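Local coordinates for diaminopimelate decarboxylase (Phaeodactylum tricornutum, PDB 7JPJ) that decarboxylates diaminopimelate in lysine biosynthesis with the help of pyridoxal 5'-phosphate, shows substrate promiscuity and works as an obligate dimer, at the interface of chains A and B. Sequence-based numbering; all coordinates share one arbitrary frame. Chains: chain A/B, Diaminopimelate decarboxylase.

Contact 1: the interface of chains A and B. Residues chain A 324-325, 395, 399; chain B 316, 358, 404.
A:Met399 lays its thioether chain over one face of the B:Tyr404 ring, its CG 3.9 Å above the ring plane and over the centre. The two side chains run alongside each other in the same direction, and A:Met399 CB comes to 3.5 Å of B:Tyr404 CD1. At the far end of that ring the phenol oxygen OH of B:Tyr404 sits 3.5 Å from CE1 of A:Tyr395, next to the CD1-CE1 side of the second phenol.

The A:Tyr325 ring has A:Leu324 CG on one face, offset toward the rim. At its edge, in the ring plane, stands the carboxylate oxygen OE2 of B:Glu358, hydrogen-bonded to A:Tyr325 OH at 2.7 Å. The two side chains come from opposite directions, with ring and carboxylate planes 57° apart. A bend at chi2 (96°) turns the B:Glu358 carboxylate toward chain A. A looser apolar contact, B:Met316 CE to A:Leu324 CD2 at 4.1 Å, flanks this bond.

B:Glu358 follows B:Cys357, the predicted proton donor, in the family's CESGD motif. The bond is likely part of the active site shared between subunits, joining that loop of chain B to helix 321-325 of chain A. A:Tyr395, in loop like A:Met399, belongs to the Gly-Ala-Tyr motif that in this family meets the cofactor phosphate, a bond not among the contacts described here. B:Tyr404 starts the 3-10 helix 404-406.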
# COMPACT_ATOMS: atom_id res chain seq x y z
N LEU A 324 -3.28 4.14 -5.67
CA LEU A 324 -2.02 3.71 -6.28
C LEU A 324 -2.01 3.94 -7.78
O LEU A 324 -0.96 4.29 -8.35
CB LEU A 324 -1.76 2.24 -5.95
CG LEU A 324 -0.38 1.71 -6.33
CD1 LEU A 324 0.72 2.61 -5.79
CD2 LEU A 324 -0.21 0.29 -5.83
N TYR A 325 -3.14 3.74 -8.45
CA TYR A 325 -3.21 3.86 -9.90
C TYR A 325 -4.19 4.91 -10.40
O TYR A 325 -4.13 5.27 -11.58
CB TYR A 325 -3.57 2.51 -10.54
CG TYR A 325 -2.79 1.33 -10.01
CD1 TYR A 325 -1.41 1.29 -10.11
CD2 TYR A 325 -3.44 0.25 -9.41
CE1 TYR A 325 -0.69 0.21 -9.63
CE2 TYR A 325 -2.73 -0.83 -8.93
CZ TYR A 325 -1.35 -0.85 -9.04
OH TYR A 325 -0.63 -1.92 -8.57
N TYR A 395 -6.14 -7.89 -5.84
CA TYR A 395 -5.16 -6.89 -5.43
C TYR A 395 -5.77 -5.82 -4.53
O TYR A 395 -5.46 -4.64 -4.63
CB TYR A 395 -4.48 -6.26 -6.65
CG TYR A 395 -3.87 -7.28 -7.57
CD1 TYR A 395 -2.71 -7.95 -7.22
CD2 TYR A 395 -4.47 -7.59 -8.79
CE1 TYR A 395 -2.14 -8.89 -8.06
CE2 TYR A 395 -3.91 -8.54 -9.63
CZ TYR A 395 -2.75 -9.18 -9.26
OH TYR A 395 -2.19 -10.12 -10.10
N MET A 399 -3.33 -6.85 -1.32
CA MET A 399 -2.37 -5.78 -1.54
C MET A 399 -2.96 -4.43 -1.13
O MET A 399 -3.50 -3.70 -1.96
CB MET A 399 -1.91 -5.74 -3.00
CG MET A 399 -1.03 -4.56 -3.37
SD MET A 399 -1.07 -4.18 -5.13
CE MET A 399 -2.14 -2.74 -5.13
N MET B 316 7.82 -2.82 -2.29
CA MET B 316 6.66 -2.03 -1.88
C MET B 316 6.01 -2.60 -0.63
O MET B 316 5.25 -1.89 0.05
CB MET B 316 5.63 -1.95 -3.00
CG MET B 316 5.27 -3.29 -3.60
SD MET B 316 4.21 -3.17 -5.05
CE MET B 316 3.15 -1.79 -4.59
N GLU B 358 5.48 -7.58 -9.65
CA GLU B 358 4.67 -6.40 -9.88
C GLU B 358 5.48 -5.42 -10.71
O GLU B 358 6.60 -5.06 -10.33
CB GLU B 358 4.25 -5.76 -8.55
CG GLU B 358 3.72 -4.34 -8.69
CD GLU B 358 2.21 -4.30 -8.76
OE1 GLU B 358 1.61 -5.24 -9.33
OE2 GLU B 358 1.63 -3.34 -8.22
N TYR B 404 1.90 -8.66 0.93
CA TYR B 404 1.76 -8.86 -0.51
C TYR B 404 2.75 -9.91 -0.96
O TYR B 404 3.92 -9.90 -0.55
CB TYR B 404 1.99 -7.54 -1.25
CG TYR B 404 1.70 -7.58 -2.74
CD1 TYR B 404 0.56 -8.21 -3.23
CD2 TYR B 404 2.56 -6.98 -3.64
CE1 TYR B 404 0.29 -8.24 -4.59
CE2 TYR B 404 2.30 -7.01 -5.00
CZ TYR B 404 1.17 -7.63 -5.47
OH TYR B 404 0.92 -7.65 -6.82

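Contact 2: the interface of chains A and B. Residues chain A 104, 123-124, 126, 173; chain B 296-297, 299, 311.
B:Lys311 reaches across at about a right angle to A:Gln104, its chain extended beyond CG. B:Lys311 NZ donates to the amide oxygen OE1 of A:Gln104 at 2.7 Å, from 43° above the carbonyl plane. At the other end of that amide, A:Gln104 NE2 is tied within chain A to A:Ser173 OG at 3.2 Å, which should limit rotation of the group. Water 2 bridges B:Lys311 NZ to the backbone oxygens of A:Cys123 and A:Ser173. Beside it, the amide NE2 of B:Gln296 donates almost straight (174° at H) to the backbone O of A:Gln104 at 2.8 Å, and water 1 bridges the same oxygen to B:Gln296 OE1.

The carboxylate of B:Asp297 is gripped at both oxygens. A:Ser124 OG meets the syn lone pair of B:Asp297 OD2 at 2.6 Å, whereas A:Ser126 OG comes to B:Asp297 OD1 at 2.8 Å from above the carboxylate plane. A:Ser124 OG lies between its backbone N and carbonyl carbon (chi1 67°), which points it at the acid.

The serines flank the start of helix 125-134, whose N-terminal end may stabilise the carboxylate's charge. The site is a polar patch of the two-fold dimer interface, where strands 289-300 and 308-312 of chain B dock on loops and a helix start of chain A.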
# COMPACT_ATOMS: atom_id res chain seq x y z
N GLN A 104 10.63 -13.24 -8.03
CA GLN A 104 11.78 -12.35 -8.12
C GLN A 104 12.85 -12.71 -7.10
O GLN A 104 14.01 -12.34 -7.29
CB GLN A 104 11.35 -10.90 -7.91
CG GLN A 104 10.58 -10.28 -9.07
CD GLN A 104 11.49 -9.84 -10.20
OE1 GLN A 104 11.96 -10.66 -10.98
NE2 GLN A 104 11.73 -8.54 -10.29
N CYS A 123 13.75 -17.69 -13.27
CA CYS A 123 13.46 -16.34 -13.75
C CYS A 123 14.70 -15.49 -13.97
O CYS A 123 14.57 -14.34 -14.40
CB CYS A 123 12.51 -15.64 -12.77
SG CYS A 123 10.87 -16.42 -12.69
N SER A 124 15.89 -16.00 -13.68
CA SER A 124 17.12 -15.29 -13.96
C SER A 124 18.24 -16.31 -14.10
O SER A 124 18.09 -17.48 -13.76
CB SER A 124 17.46 -14.26 -12.88
OG SER A 124 17.78 -14.90 -11.65
N SER A 126 20.93 -16.32 -12.35
CA SER A 126 21.33 -16.70 -10.99
C SER A 126 20.48 -17.83 -10.45
O SER A 126 20.99 -18.74 -9.78
CB SER A 126 21.22 -15.48 -10.07
OG SER A 126 21.48 -14.29 -10.78
N SER A 173 12.69 -6.18 -15.48
CA SER A 173 13.60 -7.13 -14.87
C SER A 173 13.05 -8.55 -14.85
O SER A 173 13.78 -9.47 -14.46
CB SER A 173 13.93 -6.70 -13.44
OG SER A 173 12.76 -6.62 -12.65
N GLN B 296 19.85 -9.46 -3.72
CA GLN B 296 19.80 -10.90 -3.92
C GLN B 296 19.81 -11.32 -5.38
O GLN B 296 19.88 -12.52 -5.66
CB GLN B 296 18.56 -11.48 -3.22
CG GLN B 296 17.25 -10.86 -3.64
CD GLN B 296 16.51 -11.70 -4.65
OE1 GLN B 296 16.82 -12.88 -4.84
NE2 GLN B 296 15.53 -11.10 -5.32
N ASP B 297 19.77 -10.37 -6.32
CA ASP B 297 19.94 -10.69 -7.73
C ASP B 297 20.32 -9.42 -8.48
O ASP B 297 20.12 -8.30 -7.99
CB ASP B 297 18.67 -11.30 -8.34
CG ASP B 297 18.96 -12.18 -9.55
OD1 ASP B 297 20.04 -12.00 -10.16
OD2 ASP B 297 18.12 -13.04 -9.88
N VAL B 299 20.47 -8.29 -12.74
CA VAL B 299 20.23 -8.71 -14.12
C VAL B 299 20.48 -7.53 -15.06
O VAL B 299 20.57 -6.38 -14.63
CB VAL B 299 18.81 -9.28 -14.31
CG1 VAL B 299 18.59 -10.46 -13.39
CG2 VAL B 299 17.76 -8.20 -14.06
N LYS B 311 17.94 -6.40 -7.77
CA LYS B 311 16.74 -6.96 -7.16
C LYS B 311 16.96 -7.05 -5.65
O LYS B 311 17.81 -7.81 -5.19
CB LYS B 311 16.42 -8.34 -7.74
CG LYS B 311 16.04 -8.34 -9.21
CD LYS B 311 15.50 -9.70 -9.62
CE LYS B 311 15.21 -9.78 -11.10
NZ LYS B 311 14.63 -11.10 -11.47
O HOH W 1 15.96 -14.76 -6.72
O HOH W 2 15.77 -11.82 -14.36

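Contact 3: the interface of chains A and B. Residues chain A 403, 406, 433-434, 437; chain B 63, 85, 88, 402.
The aliphatic stem of B:Arg88 slides past the ring of A:Tyr434 in the opposite direction, with B:Arg88 CG 3.5 Å from A:Tyr434 CE2. The protein belongs to the fold-type III pyridoxal-dependent decarboxylases, and this arginine extends from helix 83-91 of the pyridoxal-binding domain. Its CG is anti to the backbone N (chi1 179°) and the chain stays extended to NE, which carries the guanidinium well into chain A. There the guanidinium lies by CD2 and CB of A:Tyr434, B:Arg88 NE being 3.4 Å from A:Tyr434 CD2, while CE2 faces the stem; the two planes are 26° apart. B:Pro63 CG lies over the other face of the B:Arg88 guanidinium, offset toward the rim, and A:Ile433 CG2 adds an apolar neighbour 3.8 Å from B:Arg88 NH1.

Farther out, the two terminal nitrogens are used in the guanidinium plane. B:Arg88 NH1 donates to the hydroxyl OG of A:Ser406 at 2.9 Å (157° at H). B:Arg88 NH2 forms a salt bridge with A:Glu437 OE2 at 3.1 Å, on the syn side. Together these partners would fix the rotation of the planar group. B:Glu85, one turn earlier on the helix, packs CG against A:Ser406 CB at 3.5 Å. At the outer rim B:Lys402 crosses A:Asn403 at about a right angle, and its NZ makes a weak hydrogen bond to the amide oxygen OD1. B:Pro63 comes shortly after the 3-10 helix 59-61, which contains B:Lys60, the predicted pyridoxal phosphate lysine.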
# COMPACT_ATOMS: atom_id res chain seq x y z
N ASN A 403 -3.51 -1.82 8.57
CA ASN A 403 -3.00 -1.36 9.86
C ASN A 403 -2.44 0.06 9.81
O ASN A 403 -1.95 0.55 10.84
CB ASN A 403 -1.95 -2.32 10.44
CG ASN A 403 -2.46 -3.75 10.53
OD1 ASN A 403 -1.72 -4.70 10.25
ND2 ASN A 403 -3.72 -3.91 10.89
N SER A 406 -3.54 2.34 12.38
CA SER A 406 -3.82 1.25 13.32
C SER A 406 -5.22 0.66 13.14
O SER A 406 -5.77 0.07 14.07
CB SER A 406 -3.62 1.71 14.77
OG SER A 406 -2.24 1.79 15.09
N ILE A 433 -2.18 -6.33 16.04
CA ILE A 433 -1.43 -5.46 15.13
C ILE A 433 0.01 -5.28 15.61
O ILE A 433 0.94 -5.23 14.80
CB ILE A 433 -2.16 -4.10 14.99
CG1 ILE A 433 -3.60 -4.32 14.52
CG2 ILE A 433 -1.41 -3.20 14.03
CD1 ILE A 433 -4.38 -3.03 14.35
N TYR A 434 0.22 -5.19 16.92
CA TYR A 434 1.55 -5.04 17.49
C TYR A 434 1.91 -6.21 18.39
O TYR A 434 2.60 -6.05 19.40
CB TYR A 434 1.69 -3.71 18.23
CG TYR A 434 0.57 -3.37 19.19
CD1 TYR A 434 0.60 -3.79 20.51
CD2 TYR A 434 -0.50 -2.59 18.78
CE1 TYR A 434 -0.42 -3.47 21.39
CE2 TYR A 434 -1.53 -2.26 19.65
CZ TYR A 434 -1.48 -2.70 20.96
OH TYR A 434 -2.50 -2.37 21.82
N GLU A 437 5.82 -6.87 18.67
CA GLU A 437 6.69 -5.85 19.22
C GLU A 437 7.31 -6.32 20.53
O GLU A 437 6.69 -7.05 21.31
CB GLU A 437 5.92 -4.55 19.44
CG GLU A 437 5.77 -3.72 18.17
CD GLU A 437 4.93 -2.47 18.37
OE1 GLU A 437 4.62 -2.14 19.54
OE2 GLU A 437 4.57 -1.83 17.37
N PRO B 63 4.15 3.73 14.51
CA PRO B 63 3.49 3.55 15.81
C PRO B 63 4.19 2.56 16.74
O PRO B 63 3.57 2.06 17.68
CB PRO B 63 2.11 3.05 15.42
CG PRO B 63 2.37 2.26 14.16
CD PRO B 63 3.55 2.89 13.47
N GLU B 85 -5.50 3.99 17.54
CA GLU B 85 -4.22 4.59 17.90
C GLU B 85 -4.24 5.15 19.32
O GLU B 85 -3.21 5.13 20.00
CB GLU B 85 -3.85 5.69 16.90
CG GLU B 85 -3.43 5.16 15.54
CD GLU B 85 -2.61 6.15 14.74
OE1 GLU B 85 -2.97 7.35 14.73
OE2 GLU B 85 -1.62 5.73 14.11
N ARG B 88 -3.71 2.09 21.39
CA ARG B 88 -2.35 1.60 21.14
C ARG B 88 -1.32 2.46 21.86
O ARG B 88 -0.38 1.93 22.48
CB ARG B 88 -2.08 1.58 19.64
CG ARG B 88 -0.69 1.10 19.25
CD ARG B 88 -0.58 0.92 17.75
NE ARG B 88 0.67 0.27 17.36
CZ ARG B 88 0.96 -0.12 16.12
NH1 ARG B 88 0.09 0.08 15.14
NH2 ARG B 88 2.12 -0.70 15.86
N LYS B 402 2.36 -4.62 3.21
CA LYS B 402 2.93 -5.83 3.79
C LYS B 402 2.02 -7.03 3.52
O LYS B 402 0.81 -6.89 3.31
CB LYS B 402 3.13 -5.66 5.29
CG LYS B 402 1.86 -5.32 6.05
CD LYS B 402 2.17 -4.94 7.48
CE LYS B 402 0.93 -4.42 8.19
NZ LYS B 402 1.29 -3.80 9.50

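Contact 1 lies about 20 Å from both contact 2 and contact 3, measured between centres of C-alpha atoms, while contacts 2 and 3 are about 32 Å apart. Contacts 1 and 3 draw on the same stretch in both chains, residues 399-406 with the 3-10 helix 404-406; contact 2 shares no residue with them. The centres of contacts 1 and 3 stand about 19 and 14 Å from A:Cys357, but contact 1 also contains the neighbour of B:Cys357. Contact 2, about 36 Å from A:Cys357, lies on the side of the CESGD loop of chain B. Two-fold symmetry repeats each contact with the chains exchanged, consistent with an obligate dimer.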